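PDB 5M45: acetone carboxylase alpha subunit from Xanthobacter autotrophicus Py2, which belongs to the hydantoinase B/oxoprolinase family and serves as the alpha subunit of a multi-subunit enzyme whose model holds manganese and magnesium ions. Local coordinates for residues A[293-299]-A[311-317]; A[343-347]-A[397-403]; A[432-438]-A[476-480]. One frame throughout, in Å; residues are numbered along the deposited sequence.

Contact 1 of 3, residues A[293-299]-A[311-317]; sequences FVDVPYA and KLDTIMH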
loop_
_atom_site.group_PDB
_atom_site.type_symbol
_atom_site.label_atom_id
_atom_site.label_comp_id
_atom_site.label_asym_id
_atom_site.label_seq_id
_atom_site.Cartn_x
_atom_site.Cartn_y
_atom_site.Cartn_z
ATOM N N PHE A 293 -18.816 18.172 18.885
ATOM C CA PHE A 293 -18.535 18.585 17.513
ATOM C C PHE A 293 -17.004 18.798 17.327
ATOM O O PHE A 293 -16.266 19.019 18.317
ATOM C CB PHE A 293 -19.203 19.943 17.197
ATOM C CG PHE A 293 -20.675 20.010 17.465
ATOM C CD1 PHE A 293 -21.162 20.411 18.715
ATOM C CD2 PHE A 293 -21.590 19.717 16.460
ATOM C CE1 PHE A 293 -22.544 20.521 18.924
ATOM C CE2 PHE A 293 -22.956 19.805 16.689
ATOM C CZ PHE A 293 -23.428 20.204 17.918
ATOM N N VAL A 294 -16.558 18.815 16.054
ATOM C CA VAL A 294 -15.237 19.359 15.671
ATOM C C VAL A 294 -15.198 19.789 14.183
ATOM O O VAL A 294 -16.054 19.381 13.385
ATOM C CB VAL A 294 -14.074 18.379 16.059
ATOM C CG1 VAL A 294 -13.894 17.275 15.008
ATOM C CG2 VAL A 294 -12.749 19.117 16.313
ATOM N N ASP A 295 -14.232 20.643 13.839
ATOM C CA ASP A 295 -14.137 21.264 12.513
ATOM C C ASP A 295 -13.234 20.537 11.522
ATOM O O ASP A 295 -12.198 20.009 11.924
ATOM C CB ASP A 295 -13.717 22.739 12.625
ATOM C CG ASP A 295 -12.327 22.958 13.288
ATOM O OD1 ASP A 295 -12.103 22.507 14.448
ATOM O OD2 ASP A 295 -11.463 23.645 12.675
ATOM N N VAL A 296 -13.644 20.529 10.246
ATOM C CA VAL A 296 -12.843 20.043 9.119
ATOM C C VAL A 296 -12.767 21.139 8.025
ATOM O O VAL A 296 -13.557 21.121 7.072
ATOM C CB VAL A 296 -13.410 18.742 8.552
ATOM C CG1 VAL A 296 -12.507 18.201 7.447
ATOM C CG2 VAL A 296 -13.562 17.688 9.654
ATOM N N PRO A 297 -11.786 22.082 8.154
ATOM C CA PRO A 297 -11.682 23.214 7.221
ATOM C C PRO A 297 -10.892 22.883 5.928
ATOM O O PRO A 297 -9.800 23.443 5.684
ATOM C CB PRO A 297 -11.016 24.306 8.066
ATOM C CG PRO A 297 -10.199 23.579 9.067
ATOM C CD PRO A 297 -11.011 22.337 9.390
ATOM N N TYR A 298 -11.474 21.991 5.092
ATOM C CA TYR A 298 -10.777 21.524 3.885
ATOM C C TYR A 298 -10.933 22.460 2.689
ATOM O O TYR A 298 -10.306 22.234 1.656
ATOM C CB TYR A 298 -11.168 20.074 3.524
ATOM C CG TYR A 298 -10.308 18.964 4.133
ATOM C CD1 TYR A 298 -9.676 19.120 5.383
ATOM C CD2 TYR A 298 -10.141 17.752 3.472
ATOM C CE1 TYR A 298 -8.917 18.097 5.941
ATOM C CE2 TYR A 298 -9.383 16.727 4.015
ATOM C CZ TYR A 298 -8.769 16.899 5.249
ATOM O OH TYR A 298 -8.018 15.893 5.805
ATOM N N ALA A 299 -11.741 23.503 2.799
ATOM C CA ALA A 299 -11.860 24.507 1.719
ATOM C C ALA A 299 -10.610 25.390 1.560
ATOM O O ALA A 299 -10.357 25.883 0.455
ATOM C CB ALA A 299 -13.115 25.367 1.878
ATOM N N LYS A 311 -12.848 18.917 -1.439
ATOM C CA LYS A 311 -12.589 20.317 -1.104
ATOM C C LYS A 311 -13.845 21.013 -0.626
ATOM O O LYS A 311 -14.536 21.679 -1.406
ATOM C CB LYS A 311 -12.000 21.100 -2.262
ATOM C CG LYS A 311 -10.607 20.708 -2.660
ATOM C CD LYS A 311 -9.508 21.206 -1.723
ATOM C CE LYS A 311 -9.296 22.731 -1.758
ATOM N NZ LYS A 311 -8.570 23.073 -0.479
ATOM N N LEU A 312 -14.115 20.875 0.670
ATOM C CA LEU A 312 -15.238 21.558 1.324
ATOM C C LEU A 312 -15.040 21.582 2.828
ATOM O O LEU A 312 -14.302 20.730 3.400
ATOM C CB LEU A 312 -16.594 20.912 0.972
ATOM C CG LEU A 312 -17.015 19.589 1.628
ATOM C CD1 LEU A 312 -18.522 19.408 1.593
ATOM C CD2 LEU A 312 -16.317 18.390 0.999
ATOM N N ASP A 313 -15.713 22.540 3.459
ATOM C CA ASP A 313 -15.745 22.691 4.926
ATOM C C ASP A 313 -16.876 21.856 5.514
ATOM O O ASP A 313 -18.007 22.000 5.067
ATOM C CB ASP A 313 -15.964 24.166 5.291
ATOM C CG ASP A 313 -14.720 25.054 5.041
ATOM O OD1 ASP A 313 -13.571 24.592 5.067
ATOM O OD2 ASP A 313 -14.910 26.286 4.848
ATOM N N THR A 314 -16.566 20.959 6.458
ATOM C CA THR A 314 -17.582 20.204 7.177
ATOM C C THR A 314 -17.319 20.220 8.708
ATOM O O THR A 314 -16.234 20.616 9.183
ATOM C CB THR A 314 -17.713 18.729 6.712
ATOM O OG1 THR A 314 -16.483 17.997 6.916
ATOM C CG2 THR A 314 -18.154 18.640 5.246
ATOM N N ILE A 315 -18.353 19.788 9.454
ATOM C CA ILE A 315 -18.368 19.710 10.898
ATOM C C ILE A 315 -18.854 18.302 11.318
ATOM O O ILE A 315 -19.921 17.819 10.857
ATOM C CB ILE A 315 -19.315 20.773 11.517
ATOM C CG1 ILE A 315 -18.865 22.186 11.127
ATOM C CG2 ILE A 315 -19.395 20.628 13.042
ATOM C CD1 ILE A 315 -19.785 23.306 11.556
ATOM N N MET A 316 -18.076 17.664 12.198
ATOM C CA MET A 316 -18.492 16.401 12.829
ATOM C C MET A 316 -19.591 16.689 13.895
ATOM O O MET A 316 -19.456 17.649 14.672
ATOM C CB MET A 316 -17.278 15.742 13.514
ATOM C CG MET A 316 -17.564 14.371 14.150
ATOM S SD MET A 316 -18.440 14.382 15.737
ATOM C CE MET A 316 -17.110 14.825 16.852
ATOM N N HIS A 317 -20.617 15.844 13.912
ATOM C CA HIS A 317 -21.741 15.858 14.864
ATOM C C HIS A 317 -21.846 14.473 15.565
ATOM O O HIS A 317 -21.934 13.427 14.891
ATOM C CB HIS A 317 -23.023 16.171 14.088
ATOM C CG HIS A 317 -24.271 16.233 14.902
ATOM N ND1 HIS A 317 -25.479 15.742 14.439
ATOM C CD2 HIS A 317 -24.517 16.731 16.141
ATOM C CE1 HIS A 317 -26.406 15.902 15.372
ATOM N NE2 HIS A 317 -25.844 16.494 16.416
#
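Lys311 NZ is held by backbone carbonyls: it donates to Tyr298 O at 2.9 Å, more weakly to Ala299 O, and also to Val303 O in the connecting loop. Its chain bends at chi2 and chi3 (-76° and -69°), which brings the ammonium group back to the carbonyls of Tyr298 and Ala299. Close by, Ala299 N binds Asp313 OD1 (3.1 Å), entering from above the carboxylate plane.

From there the two strands run antiparallel as neighbours in a mixed sheet. Thr314 and Val296 form a hydrogen-bonded pair, with Val296 N to Thr314 O at 2.8 Å and the return bond from Thr314 N to Val296 O at 3.1 Å. Further along, Met316 N reaches Val294 O at 2.9 Å. On the face carrying Val294 and Val296, Val296 lies alongside Thr314, its CB 3.6 Å from Thr314 OG1. On the other face, the rings of Phe293 and His317 are nearly parallel but slid apart, with CE2 of Phe293 3.5 Å from CD2 of His317. His317 NE2 is hydrogen-bonded to an aromatic side chain of a different protein's chain, and ND1 to Ser721 OG.

Backbone bonding thus fixes the strand pairing, while Lys311 and Asp313 hold Tyr298 and Ala299, just past the inverse gamma turn centred on Pro297.

Contact 2 of 3, residues A[343-347]-A[397-403]; sequences HTYNA and FSYSWHF. With ACT (acetate ion), chain N.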
loop_
_atom_site.group_PDB
_atom_site.type_symbol
_atom_site.label_atom_id
_atom_site.label_comp_id
_atom_site.label_asym_id
_atom_site.label_seq_id
_atom_site.Cartn_x
_atom_site.Cartn_y
_atom_site.Cartn_z
ATOM N N HIS A 343 -11.630 12.517 3.995
ATOM C CA HIS A 343 -10.614 13.008 4.934
ATOM C C HIS A 343 -10.079 11.779 5.692
ATOM O O HIS A 343 -10.496 10.658 5.400
ATOM C CB HIS A 343 -11.217 14.078 5.854
ATOM C CG HIS A 343 -12.497 13.674 6.515
ATOM N ND1 HIS A 343 -12.588 12.608 7.380
ATOM C CD2 HIS A 343 -13.750 14.190 6.442
ATOM C CE1 HIS A 343 -13.833 12.472 7.810
ATOM N NE2 HIS A 343 -14.562 13.414 7.239
ATOM N N THR A 344 -9.196 12.002 6.672
ATOM C CA THR A 344 -8.556 10.908 7.444
ATOM C C THR A 344 -9.093 10.722 8.878
ATOM O O THR A 344 -8.426 10.100 9.715
ATOM C CB THR A 344 -7.017 11.099 7.462
ATOM O OG1 THR A 344 -6.660 12.351 8.049
ATOM C CG2 THR A 344 -6.471 11.050 6.034
ATOM N N TYR A 345 -10.335 11.150 9.124
ATOM C CA TYR A 345 -10.942 11.243 10.487
ATOM C C TYR A 345 -12.074 10.227 10.726
ATOM O O TYR A 345 -12.713 10.248 11.816
ATOM C CB TYR A 345 -11.403 12.719 10.815
ATOM C CG TYR A 345 -10.403 13.746 10.261
ATOM C CD1 TYR A 345 -9.046 13.650 10.578
ATOM C CD2 TYR A 345 -10.816 14.806 9.439
ATOM C CE1 TYR A 345 -8.117 14.509 10.039
ATOM C CE2 TYR A 345 -9.875 15.690 8.889
ATOM C CZ TYR A 345 -8.536 15.544 9.186
ATOM O OH TYR A 345 -7.590 16.370 8.613
ATOM N N ASN A 346 -12.326 9.327 9.773
ATOM C CA ASN A 346 -13.344 8.306 9.911
ATOM C C ASN A 346 -12.954 7.208 10.916
ATOM O O ASN A 346 -11.752 7.046 11.238
ATOM C CB ASN A 346 -13.628 7.670 8.535
ATOM C CG ASN A 346 -13.985 8.717 7.491
ATOM O OD1 ASN A 346 -15.061 9.299 7.543
ATOM N ND2 ASN A 346 -13.057 9.008 6.574
ATOM N N ALA A 347 -13.939 6.452 11.405
ATOM C CA ALA A 347 -13.662 5.400 12.371
ATOM C C ALA A 347 -14.419 4.083 12.090
ATOM O O ALA A 347 -14.704 3.749 10.895
ATOM C CB ALA A 347 -13.895 5.955 13.810
ATOM N N PHE A 397 -8.463 6.603 7.509
ATOM C CA PHE A 397 -8.420 6.503 8.972
ATOM C C PHE A 397 -7.172 7.103 9.672
ATOM O O PHE A 397 -7.115 7.049 10.908
ATOM C CB PHE A 397 -8.421 5.013 9.380
ATOM C CG PHE A 397 -9.582 4.192 8.881
ATOM C CD1 PHE A 397 -10.724 4.062 9.642
ATOM C CD2 PHE A 397 -9.479 3.468 7.689
ATOM C CE1 PHE A 397 -11.781 3.234 9.201
ATOM C CE2 PHE A 397 -10.503 2.620 7.266
ATOM C CZ PHE A 397 -11.662 2.503 8.024
ATOM N N SER A 398 -6.179 7.618 8.951
ATOM C CA SER A 398 -4.867 7.932 9.606
ATOM C C SER A 398 -4.982 8.777 10.878
ATOM O O SER A 398 -4.148 8.633 11.769
ATOM C CB SER A 398 -3.873 8.631 8.653
ATOM O OG SER A 398 -3.286 7.703 7.734
ATOM N N TYR A 399 -5.949 9.699 10.937
ATOM C CA TYR A 399 -6.171 10.522 12.125
ATOM C C TYR A 399 -7.622 10.417 12.658
ATOM O O TYR A 399 -8.303 11.416 12.928
ATOM C CB TYR A 399 -5.695 11.974 11.948
ATOM C CG TYR A 399 -5.715 12.715 13.281
ATOM C CD1 TYR A 399 -5.215 12.142 14.427
ATOM C CD2 TYR A 399 -6.280 13.979 13.381
ATOM C CE1 TYR A 399 -5.264 12.806 15.661
ATOM C CE2 TYR A 399 -6.350 14.659 14.610
ATOM C CZ TYR A 399 -5.864 14.066 15.741
ATOM O OH TYR A 399 -5.941 14.706 16.969
ATOM N N SER A 400 -8.037 9.153 12.795
ATOM C CA SER A 400 -9.312 8.741 13.397
ATOM C C SER A 400 -9.648 9.532 14.675
ATOM O O SER A 400 -10.807 9.900 14.940
ATOM C CB SER A 400 -9.193 7.257 13.794
ATOM O OG SER A 400 -10.470 6.731 13.646
ATOM N N TRP A 401 -8.620 9.736 15.476
ATOM C CA TRP A 401 -8.752 10.441 16.760
ATOM C C TRP A 401 -9.435 11.789 16.673
ATOM O O TRP A 401 -10.088 12.166 17.626
ATOM C CB TRP A 401 -7.371 10.679 17.421
ATOM C CG TRP A 401 -6.535 9.457 17.695
ATOM C CD1 TRP A 401 -5.321 9.169 17.151
ATOM C CD2 TRP A 401 -6.823 8.411 18.638
ATOM N NE1 TRP A 401 -4.801 8.019 17.723
ATOM C CE2 TRP A 401 -5.714 7.513 18.613
ATOM C CE3 TRP A 401 -7.895 8.135 19.498
ATOM C CZ2 TRP A 401 -5.673 6.368 19.394
ATOM C CZ3 TRP A 401 -7.827 6.992 20.289
ATOM C CH2 TRP A 401 -6.724 6.127 20.240
ATOM N N HIS A 402 -9.246 12.538 15.598
ATOM C CA HIS A 402 -9.840 13.914 15.481
ATOM C C HIS A 402 -11.338 13.916 15.829
ATOM O O HIS A 402 -11.822 14.748 16.625
ATOM C CB HIS A 402 -9.641 14.427 14.068
ATOM C CG HIS A 402 -9.975 15.871 13.856
ATOM N ND1 HIS A 402 -9.451 16.882 14.624
ATOM C CD2 HIS A 402 -10.748 16.474 12.919
ATOM C CE1 HIS A 402 -9.896 18.050 14.184
ATOM N NE2 HIS A 402 -10.684 17.828 13.144
ATOM N N PHE A 403 -12.046 12.925 15.254
ATOM C CA PHE A 403 -13.465 12.713 15.558
ATOM C C PHE A 403 -13.683 11.972 16.863
ATOM O O PHE A 403 -14.531 12.363 17.681
ATOM C CB PHE A 403 -14.154 11.963 14.389
ATOM C CG PHE A 403 -14.410 12.817 13.143
ATOM C CD1 PHE A 403 -13.891 14.124 12.983
ATOM C CD2 PHE A 403 -15.189 12.288 12.128
ATOM C CE1 PHE A 403 -14.165 14.854 11.827
ATOM C CE2 PHE A 403 -15.457 13.005 10.986
ATOM C CZ PHE A 403 -14.938 14.293 10.825
HETATM C C ACT N . -2.071 6.739 19.217
HETATM O O ACT N . -2.300 7.041 18.023
HETATM O OXT ACT N . -1.645 5.601 19.507
HETATM C CH3 ACT N . -2.308 7.760 20.297
#
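This is a buried loop-to-helix contact built around an aromatic cluster: the loop between strand 330-333 and helix 349-361 packs against the start of helix 401-422 and the residues just before it. Tyr345, from the loop, is central to the cluster, which also holds His343, His402 and Phe403. Its CB sits over the centre of the Phe403 ring, a CH-pi contact with CB 3.6 Å from the centroid and 11° off the ring normal. CG of His402 is anti to its backbone N (chi1 -170°), which swings the imidazole edge to one face of the Tyr345 ring, an edge-to-face pair with planes at 57° in which His402 CD2 leans over the rim. Across from His343, the Phe403 ring is turned obliquely, its CE2 3.6 Å from His343 CE1. His343 ND1 in turn accepts from Tyr345 N, fixing the imidazole to its own loop.

Two hydrogen bonds cross: one between backbones, Tyr399 N to Thr344 O at 2.8 Å, and one from a side chain, Ser400 OG to Asn346 O at 2.7 Å. The Tyr399 side chain lies about 8 Å from the bound manganese ion, and Ser398 O accepts from ND1 of its ligand His150, which makes Ser398 second-shell.

Trp401 makes no contact with the loop; its NE1 donates to an oxygen of an acetate ion (2.7 Å), probably from the crystallisation liquor. Buried Tyr345 O has no polar partner in the model and rests 3.2 Å from Phe403 CD2.

Contact 3 of 3, residues A[432-438]-A[476-480]; sequences NANTSNW and AAIWN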
loop_
_atom_site.group_PDB
_atom_site.type_symbol
_atom_site.label_atom_id
_atom_site.label_comp_id
_atom_site.label_asym_id
_atom_site.label_seq_id
_atom_site.Cartn_x
_atom_site.Cartn_y
_atom_site.Cartn_z
ATOM N N ASN A 432 -12.360 15.298 28.683
ATOM C CA ASN A 432 -11.013 15.287 28.110
ATOM C C ASN A 432 -10.788 16.403 27.081
ATOM O O ASN A 432 -11.717 16.798 26.335
ATOM C CB ASN A 432 -10.654 13.905 27.528
ATOM C CG ASN A 432 -11.593 13.466 26.390
ATOM O OD1 ASN A 432 -12.634 12.864 26.639
ATOM N ND2 ASN A 432 -11.217 13.779 25.137
ATOM N N ALA A 433 -9.540 16.904 27.050
ATOM C CA ALA A 433 -9.078 17.817 26.022
ATOM C C ALA A 433 -9.107 17.173 24.655
ATOM O O ALA A 433 -9.022 15.944 24.538
ATOM C CB ALA A 433 -7.654 18.254 26.320
ATOM N N ASN A 434 -9.171 17.994 23.631
ATOM C CA ASN A 434 -8.802 17.550 22.293
ATOM C C ASN A 434 -7.278 17.256 22.278
ATOM O O ASN A 434 -6.467 18.116 22.686
ATOM C CB ASN A 434 -9.163 18.611 21.238
ATOM C CG ASN A 434 -9.127 18.063 19.824
ATOM O OD1 ASN A 434 -8.051 17.882 19.231
ATOM N ND2 ASN A 434 -10.303 17.805 19.263
ATOM N N THR A 435 -6.903 16.051 21.854
ATOM C CA THR A 435 -5.499 15.609 21.903
ATOM C C THR A 435 -4.761 16.044 20.610
ATOM O O THR A 435 -4.703 15.280 19.625
ATOM C CB THR A 435 -5.407 14.079 22.116
ATOM O OG1 THR A 435 -5.918 13.382 20.967
ATOM C CG2 THR A 435 -6.131 13.679 23.333
ATOM N N SER A 436 -4.277 17.278 20.615
ATOM C CA SER A 436 -3.598 17.918 19.441
ATOM C C SER A 436 -2.889 19.180 19.958
ATOM O O SER A 436 -3.097 19.532 21.128
ATOM C CB SER A 436 -4.631 18.239 18.352
ATOM O OG SER A 436 -5.537 19.286 18.750
ATOM N N ASN A 437 -2.051 19.893 19.197
ATOM C CA ASN A 437 -1.570 19.636 17.814
ATOM C C ASN A 437 -0.612 18.456 17.699
ATOM O O ASN A 437 0.119 18.179 18.633
ATOM C CB ASN A 437 -0.812 20.881 17.339
ATOM C CG ASN A 437 -0.282 20.750 15.897
ATOM O OD1 ASN A 437 -1.064 20.723 14.926
ATOM N ND2 ASN A 437 1.042 20.733 15.759
ATOM N N TRP A 438 -0.602 17.816 16.525
ATOM C CA TRP A 438 0.392 16.808 16.130
ATOM C C TRP A 438 1.427 17.397 15.142
ATOM O O TRP A 438 1.129 17.620 13.938
ATOM C CB TRP A 438 -0.311 15.586 15.511
ATOM C CG TRP A 438 -1.226 14.867 16.441
ATOM C CD1 TRP A 438 -2.590 15.067 16.567
ATOM C CD2 TRP A 438 -0.887 13.842 17.394
ATOM N NE1 TRP A 438 -3.106 14.242 17.524
ATOM C CE2 TRP A 438 -2.093 13.494 18.075
ATOM C CE3 TRP A 438 0.302 13.228 17.778
ATOM C CZ2 TRP A 438 -2.143 12.523 19.082
ATOM C CZ3 TRP A 438 0.269 12.232 18.799
ATOM C CH2 TRP A 438 -0.974 11.880 19.424
ATOM N N ALA A 476 -2.125 14.626 30.502
ATOM C CA ALA A 476 -2.753 13.373 30.044
ATOM C C ALA A 476 -3.449 13.498 28.671
ATOM O O ALA A 476 -3.554 14.608 28.086
ATOM C CB ALA A 476 -3.765 12.906 31.079
ATOM N N ALA A 477 -3.872 12.339 28.173
ATOM C CA ALA A 477 -4.704 12.225 26.982
ATOM C C ALA A 477 -5.779 11.187 27.265
ATOM O O ALA A 477 -5.549 10.253 28.022
ATOM C CB ALA A 477 -3.857 11.806 25.790
ATOM N N ILE A 478 -6.941 11.321 26.655
ATOM C CA ILE A 478 -8.021 10.293 26.818
ATOM C C ILE A 478 -7.554 8.855 26.470
ATOM O O ILE A 478 -7.948 7.918 27.140
ATOM C CB ILE A 478 -9.295 10.680 26.042
ATOM C CG1 ILE A 478 -10.470 9.719 26.335
ATOM C CG2 ILE A 478 -9.068 10.728 24.541
ATOM C CD1 ILE A 478 -10.889 9.690 27.791
ATOM N N TRP A 479 -6.693 8.713 25.459
ATOM C CA TRP A 479 -6.184 7.401 25.030
ATOM C C TRP A 479 -5.014 6.834 25.873
ATOM O O TRP A 479 -4.552 5.712 25.621
ATOM C CB TRP A 479 -5.835 7.384 23.496
ATOM C CG TRP A 479 -5.212 8.627 22.967
ATOM C CD1 TRP A 479 -5.839 9.609 22.243
ATOM C CD2 TRP A 479 -3.870 9.080 23.156
ATOM N NE1 TRP A 479 -4.978 10.624 21.956
ATOM C CE2 TRP A 479 -3.750 10.333 22.490
ATOM C CE3 TRP A 479 -2.743 8.532 23.783
ATOM C CZ2 TRP A 479 -2.570 11.059 22.469
ATOM C CZ3 TRP A 479 -1.555 9.261 23.771
ATOM C CH2 TRP A 479 -1.478 10.506 23.104
ATOM N N ASN A 480 -4.493 7.602 26.838
ATOM C CA ASN A 480 -3.500 7.128 27.808
ATOM C C ASN A 480 -3.406 8.128 28.975
ATOM O O ASN A 480 -2.804 9.255 28.811
ATOM C CB ASN A 480 -2.088 6.922 27.173
ATOM C CG ASN A 480 -1.088 6.275 28.159
ATOM O OD1 ASN A 480 -1.362 6.124 29.388
ATOM N ND2 ASN A 480 0.083 5.885 27.637
HETATM O O HOH W 1 -7.484 14.240 26.209
#
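Two buried loops meet here in the interior of the chain, beside an acetate ion, probably from the crystallisation liquor, that lies about 4 Å from the nearest atom of the Trp479 side chain. Their one direct hydrogen bond runs from Trp479 NE1 to Thr435 OG1, 3.1 Å long and fairly straight (161° at the hydrogen), with the hydroxyl in the plane of the indole. Thr435 places that oxygen between its backbone N and carbonyl carbon (chi1 67°), leaving CG2 to meet Ala477 CB at 3.8 Å.

Within its own turn, Ala477 CB covers the centre of one indole face of Trp479; from across, CH2 of Trp438 meets Trp479 CZ2 at 3.5 Å. The two six-membered rings, inclined at 30°, barely overlap. At the other end of the contact, the amide of Asn432 crosses Ile478, with CG of Asn432 3.6 Å from CB of Ile478, and Asn432 ND2 is kept in place by Ala433 O and Val405 O. A water bridges the loops, donating to Ala433 O and accepting from Ile478 N at 3.0 Å.

The contact thus joins two turn-shaped loops, an inverse gamma turn centred on Thr435 and a type I beta turn from Ala477 to Asn480, packed through tryptophans in an interior region where the Trp438 side chain lies about 7 Å from the manganese ion.

The three contacts follow one another in series along the chain, neither nesting nor crossing. Contact 1 closes an 11-residue loop between neighbouring strands of the mixed sheet. Contact 2 closes 49 residues, including helix 349-361, and brings the chain to the start of helix 401-422. Contact 3, after that helix, closes 37 residues that include strands 440-442 and 450-454. Contact 2 lies between the others in space: probable hydrogen bonds link Tyr345 OH to Tyr298 OH and His402 NE2 to Asp295 O of contact 1, and Tyr399 OH to Trp438 NE1 of contact 3. The start of helix 401-422, with the residues before it, is thus joined to the mixed sheet and to the loops of contact 3.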